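Local atomic coordinates of uncharacterized ATP-binding protein MJECL15 (Methanocaldococcus jannaschii, PDB entry 3H92), a protein that is of unknown function but probably binds ATP, with a C-terminal domain that probably belongs to the helix-turn-helix group. Residues L40-F43 and E48-K51; E18-K23 and I60-E65; N66-N71 and G75-Q80. One frame throughout, in Å; residues are numbered along the deposited sequence.

Contact 1. Residues L40-F43 and E48-K51; sequences LKLF and ELPK
Phe43 and Leu49 meet where the last turns of helix 33-45 face strand 49-50, with the backbones well apart: even the nearest alpha carbons, Phe43 CA and Glu48 CA, are 7.1 Å from each other, and side chains must bridge the gap. Leu49 does most of this. Its CD2 methyl stands over one face of the Phe43 ring, 4.2 Å from the centroid and 16° off the ring normal, in a CH-pi contact. The second branch reaches toward the far end of the ring, with Leu49 CD1 3.7 Å from Phe43 CZ. Leu49 CG takes the crowded position between backbone N and carbonyl carbon (chi1 44°), which carries it up to the ring, 3.7 Å from Phe43 CE1. CD2 also touches the base of the neighbouring side chain, lying 3.7 Å from Leu42 CB, so one leucine covers two consecutive helix residues. A flat aromatic suits the Phe43 site because it offers broad surface to several partners at once: Leu68, Leu77 and Pro79 of the hairpin also pack on it. The helix is tied down separately, since Phe43 O accepts a hydrogen bond from Trp85 NE1. A helix packed by an aromatic residue against a small antiparallel sheet, which strand 49-50 joins at its edge, is consistent with a winged-helix variant of the helix-turn-helix fold.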
loop_
_atom_site.group_PDB
_atom_site.type_symbol
_atom_site.label_atom_id
_atom_site.label_comp_id
_atom_site.label_asym_id
_atom_site.label_seq_id
_atom_site.Cartn_x
_atom_site.Cartn_y
_atom_site.Cartn_z
ATOM N N LEU A 40 -2.570 0.363 -4.839
ATOM C CA LEU A 40 -3.126 -0.314 -3.673
ATOM C C LEU A 40 -4.410 -1.033 -3.986
ATOM O O LEU A 40 -4.744 -2.059 -3.377
ATOM C CB LEU A 40 -3.350 0.702 -2.533
ATOM C CG LEU A 40 -2.023 1.205 -1.906
ATOM C CD1 LEU A 40 -2.243 2.239 -0.841
ATOM C CD2 LEU A 40 -1.273 0.065 -1.303
ATOM N N LYS A 41 -5.132 -0.525 -4.951
ATOM C CA LYS A 41 -6.407 -1.126 -5.294
ATOM C C LYS A 41 -6.234 -2.516 -5.852
ATOM O O LYS A 41 -7.144 -3.371 -5.745
ATOM C CB LYS A 41 -7.155 -0.282 -6.334
ATOM C CG LYS A 41 -7.828 0.922 -5.745
ATOM C CD LYS A 41 -8.355 1.837 -6.833
ATOM C CE LYS A 41 -9.592 1.277 -7.507
ATOM N NZ LYS A 41 -10.027 2.248 -8.586
ATOM N N LEU A 42 -5.079 -2.740 -6.468
ATOM C CA LEU A 42 -4.798 -4.083 -7.014
ATOM C C LEU A 42 -4.957 -5.167 -5.959
ATOM O O LEU A 42 -5.197 -6.336 -6.261
ATOM C CB LEU A 42 -3.378 -4.162 -7.557
ATOM C CG LEU A 42 -3.105 -3.347 -8.801
ATOM C CD1 LEU A 42 -1.660 -3.626 -9.271
ATOM C CD2 LEU A 42 -4.168 -3.633 -9.926
ATOM N N PHE A 43 -4.736 -4.764 -4.729
ATOM C CA PHE A 43 -4.672 -5.698 -3.630
ATOM C C PHE A 43 -6.036 -6.022 -3.102
ATOM O O PHE A 43 -6.159 -6.908 -2.280
ATOM C CB PHE A 43 -3.776 -5.156 -2.511
ATOM C CG PHE A 43 -2.342 -5.207 -2.852
ATOM C CD1 PHE A 43 -1.643 -6.372 -2.733
ATOM C CD2 PHE A 43 -1.696 -4.109 -3.330
ATOM C CE1 PHE A 43 -0.327 -6.424 -3.070
ATOM C CE2 PHE A 43 -0.386 -4.189 -3.699
ATOM C CZ PHE A 43 0.291 -5.359 -3.554
ATOM N N GLU A 48 -1.674 -11.237 -2.851
ATOM C CA GLU A 48 -0.250 -11.272 -3.173
ATOM C C GLU A 48 -0.109 -11.203 -4.665
ATOM O O GLU A 48 -0.891 -11.810 -5.393
ATOM C CB GLU A 48 0.357 -12.593 -2.711
ATOM C CG GLU A 48 1.876 -12.675 -2.854
ATOM C CD GLU A 48 2.461 -13.993 -2.302
ATOM O OE1 GLU A 48 1.711 -14.747 -1.589
ATOM O OE2 GLU A 48 3.666 -14.260 -2.589
ATOM N N LEU A 49 0.899 -10.482 -5.135
ATOM C CA LEU A 49 1.016 -10.338 -6.555
ATOM C C LEU A 49 2.424 -10.119 -7.018
ATOM O O LEU A 49 3.289 -9.806 -6.229
ATOM C CB LEU A 49 0.045 -9.252 -7.070
ATOM C CG LEU A 49 -0.133 -7.935 -6.387
ATOM C CD1 LEU A 49 1.093 -7.107 -6.742
ATOM C CD2 LEU A 49 -1.468 -7.265 -6.827
ATOM N N PRO A 50 2.673 -10.362 -8.318
ATOM C CA PRO A 50 4.025 -10.134 -8.806
ATOM C C PRO A 50 4.455 -8.707 -8.537
ATOM O O PRO A 50 3.637 -7.792 -8.643
ATOM C CB PRO A 50 3.920 -10.432 -10.296
ATOM C CG PRO A 50 2.729 -11.401 -10.408
ATOM C CD PRO A 50 1.772 -10.909 -9.352
ATOM N N LYS A 51 5.720 -8.475 -8.229
ATOM C CA LYS A 51 6.135 -7.077 -7.975
ATOM C C LYS A 51 6.174 -6.157 -9.195
ATOM O O LYS A 51 6.104 -4.922 -9.060
ATOM C CB LYS A 51 7.481 -7.056 -7.255
ATOM C CG LYS A 51 8.665 -7.668 -7.973
ATOM C CD LYS A 51 9.968 -7.252 -7.237
ATOM C CE LYS A 51 11.222 -7.382 -8.102
ATOM N NZ LYS A 51 12.434 -6.730 -7.420
#

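Contact 2. Residues E18-K23 and I60-E65; sequences EELLEK and IFLIKE
Leu20 of helix 8-27 pushes its two methyls into a patch formed by Phe61 and Leu62 of helix 56-64 and Glu65 just past its end. The tightest approach is Leu20 CD2 to Phe61 CZ, 3.3 Å, with the methyl coming obliquely at the outer end of the ring; the leucine and the ring run alongside in opposite senses. So short a distance, together with a Leu20 chi2 of -138° that is off any staggered value, makes the exact placing of the methyls doubtful, though not the contact itself. The other branch, CD1, lies 4.0 Å from Leu62 CD2, where the two leucines cross at about a right angle, and 4.1 Å from Glu65 CB.

The next shell explains the pose of the ring. Phe61 CG is anti to its own nitrogen (chi1 175°), which throws the ring toward helix 8-27, and Glu65 CG rests over one face near its rim, 3.7 Å above the plane. This placing follows from the helical spacing, fixed by the Glu65 N to Phe61 O hydrogen bond of 2.9 Å. Glu65 then bends at chi2, so its CB and CG pack while the carboxylate turns to a long, probably weak, ion pair with Lys64. Farther out, Ile67 touches Leu20, Ile31 touches Phe61, and Leu40 and Leu68 touch Leu62. With Leu20 cut back to an alanine, both methyls go, which would probably open a gap between Phe61, Leu62 and Glu65 CB and leave the ring freer to turn. With contacts made by carbon alone, the two helices are held by shape and exclusion of water, without a directional bond between these segments.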
loop_
_atom_site.group_PDB
_atom_site.type_symbol
_atom_site.label_atom_id
_atom_site.label_comp_id
_atom_site.label_asym_id
_atom_site.label_seq_id
_atom_site.Cartn_x
_atom_site.Cartn_y
_atom_site.Cartn_z
ATOM N N GLU A 18 -4.652 6.228 5.942
ATOM C CA GLU A 18 -5.140 7.621 5.853
ATOM C C GLU A 18 -4.036 8.691 5.901
ATOM O O GLU A 18 -3.976 9.579 5.053
ATOM C CB GLU A 18 -6.127 7.942 6.988
ATOM C CG GLU A 18 -7.510 7.302 6.840
ATOM C CD GLU A 18 -8.430 7.546 8.050
ATOM O OE1 GLU A 18 -9.059 6.554 8.542
ATOM O OE2 GLU A 18 -8.514 8.737 8.494
ATOM N N GLU A 19 -3.171 8.598 6.898
ATOM C CA GLU A 19 -2.122 9.581 7.048
ATOM C C GLU A 19 -1.156 9.552 5.879
ATOM O O GLU A 19 -0.776 10.607 5.337
ATOM C CB GLU A 19 -1.347 9.424 8.370
ATOM C CG GLU A 19 -0.485 10.702 8.634
ATOM C CD GLU A 19 0.232 10.776 9.980
ATOM O OE1 GLU A 19 0.958 11.795 10.161
ATOM O OE2 GLU A 19 0.083 9.850 10.830
ATOM N N LEU A 20 -0.766 8.346 5.486
ATOM C CA LEU A 20 0.146 8.140 4.374
ATOM C C LEU A 20 -0.484 8.715 3.113
ATOM O O LEU A 20 0.173 9.398 2.334
ATOM C CB LEU A 20 0.389 6.636 4.145
ATOM C CG LEU A 20 1.726 6.158 3.549
ATOM C CD1 LEU A 20 1.508 5.077 2.519
ATOM C CD2 LEU A 20 2.534 7.314 2.979
ATOM N N LEU A 21 -1.757 8.425 2.913
ATOM C CA LEU A 21 -2.417 8.926 1.721
ATOM C C LEU A 21 -2.474 10.480 1.670
ATOM O O LEU A 21 -2.291 11.076 0.569
ATOM C CB LEU A 21 -3.806 8.302 1.560
ATOM C CG LEU A 21 -3.848 6.859 1.008
ATOM C CD1 LEU A 21 -5.260 6.346 0.993
ATOM C CD2 LEU A 21 -3.249 6.788 -0.370
ATOM N N GLU A 22 -2.688 11.129 2.837
ATOM C CA GLU A 22 -2.653 12.615 2.934
ATOM C C GLU A 22 -1.254 13.141 2.553
ATOM O O GLU A 22 -1.120 14.060 1.736
ATOM C CB GLU A 22 -3.060 13.160 4.322
ATOM C CG GLU A 22 -2.619 14.652 4.512
ATOM C CD GLU A 22 -2.590 15.195 5.976
ATOM O OE1 GLU A 22 -1.539 15.805 6.373
ATOM O OE2 GLU A 22 -3.618 15.043 6.690
ATOM N N LYS A 23 -0.228 12.516 3.130
ATOM C CA LYS A 23 1.143 12.890 2.847
ATOM C C LYS A 23 1.416 12.819 1.344
ATOM O O LYS A 23 2.040 13.709 0.765
ATOM C CB LYS A 23 2.100 11.982 3.658
ATOM C CG LYS A 23 2.355 12.439 5.121
ATOM C CD LYS A 23 2.842 13.942 5.162
ATOM C CE LYS A 23 3.676 14.370 6.438
ATOM N NZ LYS A 23 4.721 15.436 6.176
ATOM N N ILE A 60 8.728 0.846 -3.965
ATOM C CA ILE A 60 9.757 1.200 -3.058
ATOM C C ILE A 60 9.199 2.037 -1.911
ATOM O O ILE A 60 9.481 1.801 -0.742
ATOM C CB ILE A 60 10.823 1.980 -3.805
ATOM C CG1 ILE A 60 11.709 1.032 -4.584
ATOM C CG2 ILE A 60 11.704 2.736 -2.853
ATOM C CD1 ILE A 60 12.853 1.753 -5.288
ATOM N N PHE A 61 8.355 2.993 -2.259
ATOM C CA PHE A 61 7.742 3.882 -1.291
ATOM C C PHE A 61 6.816 3.176 -0.313
ATOM O O PHE A 61 6.863 3.350 0.897
ATOM C CB PHE A 61 6.980 4.962 -2.069
ATOM C CG PHE A 61 6.204 5.884 -1.201
ATOM C CD1 PHE A 61 6.846 6.894 -0.510
ATOM C CD2 PHE A 61 4.827 5.703 -1.021
ATOM C CE1 PHE A 61 6.136 7.751 0.338
ATOM C CE2 PHE A 61 4.120 6.521 -0.170
ATOM C CZ PHE A 61 4.771 7.546 0.512
ATOM N N LEU A 62 5.942 2.359 -0.855
ATOM C CA LEU A 62 4.989 1.611 -0.050
ATOM C C LEU A 62 5.610 0.576 0.834
ATOM O O LEU A 62 5.057 0.216 1.845
ATOM C CB LEU A 62 3.990 0.946 -0.989
ATOM C CG LEU A 62 3.096 1.935 -1.734
ATOM C CD1 LEU A 62 2.146 1.146 -2.639
ATOM C CD2 LEU A 62 2.317 2.807 -0.731
ATOM N N ILE A 63 6.757 0.070 0.424
ATOM C CA ILE A 63 7.533 -0.840 1.249
ATOM C C ILE A 63 8.158 -0.034 2.380
ATOM O O ILE A 63 8.054 -0.409 3.558
ATOM C CB ILE A 63 8.668 -1.534 0.394
ATOM C CG1 ILE A 63 8.108 -2.660 -0.474
ATOM C CG2 ILE A 63 9.845 -2.079 1.272
ATOM C CD1 ILE A 63 9.033 -3.135 -1.527
ATOM N N LYS A 64 8.861 1.047 2.011
ATOM C CA LYS A 64 9.477 1.954 2.976
ATOM C C LYS A 64 8.457 2.402 4.038
ATOM O O LYS A 64 8.773 2.510 5.203
ATOM C CB LYS A 64 10.115 3.151 2.243
ATOM C CG LYS A 64 10.305 4.468 3.053
ATOM C CD LYS A 64 10.617 5.788 2.145
ATOM C CE LYS A 64 9.633 7.033 2.372
ATOM N NZ LYS A 64 10.082 8.416 1.911
ATOM N N GLU A 65 7.229 2.612 3.635
ATOM C CA GLU A 65 6.209 3.126 4.509
ATOM C C GLU A 65 5.389 2.046 5.170
ATOM O O GLU A 65 4.333 2.298 5.717
ATOM C CB GLU A 65 5.322 4.029 3.682
ATOM C CG GLU A 65 6.099 5.183 3.122
ATOM C CD GLU A 65 6.483 6.211 4.197
ATOM O OE1 GLU A 65 6.015 6.128 5.383
ATOM O OE2 GLU A 65 7.278 7.119 3.847
#

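Contact 3. Residues N66-N71 and G75-Q80; sequences NILFLN and GTLKPQ
Phe69 and Lys78 form a hydrogen-bonded pair at the middle of an antiparallel beta hairpin, strands 68-71 and 76-79, whose directions differ by 151°. In a winged-helix reading of this domain the hairpin would be the wing.

Among the backbone bonds, Phe69 N gives to Lys78 O at 2.7 Å, and Lys78 N returns the bond to Phe69 O at 3.1 Å. Asn71 and Thr76 make the second such pair, and Gln80 N, beyond the strand, reaches Ile67 O at 2.8 Å, while Gln80 CB packs on Asn66 O. Proline fits at position 79, at least toward strand 68-71, since a non-hydrogen-bonded pair with Leu68 calls for no N-H.

Leucines pack on one face of the sheet, where Leu70 CD1 lies 3.9 Å from Leu77 CD2. Leu70 CG sits opposite its own N (chi1 176°), which helps bring CD1 to 3.3 Å from Thr76 O. Ile63 of helix 56-64 touches both leucines. Phe69, Lys78, Asn71 and Thr76 lie on the other face, where Phe69 CD2 passes 4.2 Å from Lys78 CE.

Asn66, at positive phi, is the C-prime residue of the Schellman motif closing helix 56-64, a backbone shape asparagine accepts readily. Asn71 OD1 binds Lys74 N in the turn, while Thr76 OG1 lies very close to Glu48 OE2, probably a hydrogen bond of doubtful length. Gly75 and Thr76 together face Asn71 in a G1 beta bulge, for which glycine is apt at phi 64°: Asn71 O accepts Thr76 N at 3.2 Å and, weakly, Gly75 N at 2.8 Å.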
loop_
_atom_site.group_PDB
_atom_site.type_symbol
_atom_site.label_atom_id
_atom_site.label_comp_id
_atom_site.label_asym_id
_atom_site.label_seq_id
_atom_site.Cartn_x
_atom_site.Cartn_y
_atom_site.Cartn_z
ATOM N N ASN A 66 5.906 0.838 5.132
ATOM C CA ASN A 66 5.311 -0.349 5.794
ATOM C C ASN A 66 3.879 -0.690 5.463
ATOM O O ASN A 66 3.135 -1.194 6.306
ATOM C CB ASN A 66 5.496 -0.287 7.315
ATOM C CG ASN A 66 6.958 -0.271 7.723
ATOM O OD1 ASN A 66 7.399 0.652 8.424
ATOM N ND2 ASN A 66 7.726 -1.254 7.259
ATOM N N ILE A 67 3.523 -0.494 4.205
ATOM C CA ILE A 67 2.187 -0.846 3.716
ATOM C C ILE A 67 2.311 -2.199 3.004
ATOM O O ILE A 67 1.434 -3.066 3.137
ATOM C CB ILE A 67 1.667 0.233 2.793
ATOM C CG1 ILE A 67 1.501 1.559 3.539
ATOM C CG2 ILE A 67 0.340 -0.162 2.111
ATOM C CD1 ILE A 67 0.454 1.545 4.725
ATOM N N LEU A 68 3.406 -2.366 2.253
ATOM C CA LEU A 68 3.587 -3.594 1.478
ATOM C C LEU A 68 4.835 -4.308 1.932
ATOM O O LEU A 68 5.792 -3.668 2.343
ATOM C CB LEU A 68 3.708 -3.306 0.016
ATOM C CG LEU A 68 2.487 -2.721 -0.712
ATOM C CD1 LEU A 68 2.806 -2.576 -2.181
ATOM C CD2 LEU A 68 1.213 -3.574 -0.561
ATOM N N PHE A 69 4.825 -5.644 1.801
ATOM C CA PHE A 69 5.994 -6.522 2.036
ATOM C C PHE A 69 6.424 -7.171 0.702
ATOM O O PHE A 69 5.605 -7.729 -0.005
ATOM C CB PHE A 69 5.612 -7.633 3.009
ATOM C CG PHE A 69 6.709 -8.671 3.224
ATOM C CD1 PHE A 69 7.834 -8.361 3.987
ATOM C CD2 PHE A 69 6.616 -9.928 2.661
ATOM C CE1 PHE A 69 8.884 -9.301 4.188
ATOM C CE2 PHE A 69 7.642 -10.881 2.844
ATOM C CZ PHE A 69 8.785 -10.557 3.609
ATOM N N LEU A 70 7.714 -7.101 0.394
ATOM C CA LEU A 70 8.320 -7.806 -0.726
ATOM C C LEU A 70 8.904 -9.181 -0.302
ATOM O O LEU A 70 9.712 -9.277 0.643
ATOM C CB LEU A 70 9.441 -6.946 -1.353
ATOM C CG LEU A 70 10.232 -7.630 -2.483
ATOM C CD1 LEU A 70 9.337 -7.941 -3.732
ATOM C CD2 LEU A 70 11.485 -6.778 -2.870
ATOM N N ASN A 71 8.510 -10.234 -1.007
ATOM C CA ASN A 71 9.132 -11.537 -0.814
ATOM C C ASN A 71 10.101 -11.645 -1.955
ATOM O O ASN A 71 9.684 -11.805 -3.053
ATOM C CB ASN A 71 8.113 -12.669 -0.850
ATOM C CG ASN A 71 8.737 -14.011 -0.654
ATOM O OD1 ASN A 71 9.780 -14.322 -1.235
ATOM N ND2 ASN A 71 8.100 -14.846 0.166
ATOM N N GLY A 75 9.449 -13.043 -5.543
ATOM C CA GLY A 75 9.247 -11.850 -6.349
ATOM C C GLY A 75 7.856 -11.263 -6.255
ATOM O O GLY A 75 7.363 -10.710 -7.246
ATOM N N THR A 76 7.210 -11.372 -5.092
ATOM C CA THR A 76 5.827 -10.893 -4.926
ATOM C C THR A 76 5.714 -9.803 -3.870
ATOM O O THR A 76 6.592 -9.641 -3.008
ATOM C CB THR A 76 4.858 -12.045 -4.539
ATOM O OG1 THR A 76 5.307 -12.684 -3.330
ATOM C CG2 THR A 76 4.793 -13.086 -5.643
ATOM N N LEU A 77 4.619 -9.058 -3.968
ATOM C CA LEU A 77 4.254 -8.056 -2.991
ATOM C C LEU A 77 2.941 -8.476 -2.364
ATOM O O LEU A 77 2.114 -9.119 -3.017
ATOM C CB LEU A 77 4.026 -6.698 -3.649
ATOM C CG LEU A 77 5.251 -6.087 -4.368
ATOM C CD1 LEU A 77 4.806 -4.917 -5.263
ATOM C CD2 LEU A 77 6.268 -5.599 -3.357
ATOM N N LYS A 78 2.759 -8.070 -1.122
ATOM C CA LYS A 78 1.488 -8.291 -0.417
ATOM C C LYS A 78 1.436 -7.256 0.695
ATOM O O LYS A 78 2.448 -6.688 1.014
ATOM C CB LYS A 78 1.370 -9.726 0.154
ATOM C CG LYS A 78 2.361 -10.140 1.215
ATOM C CD LYS A 78 2.164 -11.620 1.466
ATOM C CE LYS A 78 3.011 -12.106 2.574
ATOM N NZ LYS A 78 3.032 -13.627 2.613
ATOM N N PRO A 79 0.255 -7.024 1.248
ATOM C CA PRO A 79 0.130 -6.101 2.357
ATOM C C PRO A 79 1.001 -6.585 3.517
ATOM O O PRO A 79 1.233 -7.784 3.667
ATOM C CB PRO A 79 -1.360 -6.157 2.719
ATOM C CG PRO A 79 -2.054 -6.653 1.456
ATOM C CD PRO A 79 -1.048 -7.666 0.915
ATOM N N GLN A 80 1.506 -5.637 4.289
ATOM C CA GLN A 80 2.452 -5.908 5.335
ATOM C C GLN A 80 1.793 -6.729 6.434
ATOM O O GLN A 80 2.478 -7.481 7.141
ATOM C CB GLN A 80 2.953 -4.596 5.893
ATOM C CG GLN A 80 4.071 -4.727 6.872
ATOM C CD GLN A 80 5.374 -5.029 6.182
ATOM O OE1 GLN A 80 5.742 -4.366 5.198
ATOM N NE2 GLN A 80 6.108 -6.021 6.701
#

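Contacts 1 and 3 share one sheet, their centres 8 Å apart: Leu49 O meets Leu77 N at 2.7 Å, making strand 49-50 a neighbour of strand 76-79. Contact 2 lies farther off, about 13 Å from contact 3 and 15 Å from contact 1 between centres, across the chain's centre from contact 1. It is joined to contact 3 by the helix end, where Leu62 O lies 2.9 Å from Ile67 N, and to contact 1 by packing of Leu40 CD2 on Leu62 CD1 at 3.8 Å. Contact 1 is nested in the chain loop that contact 2 closes. Together they link helices and hairpin around a common apolar core; no nucleotide is present in this domain's model to relate them to.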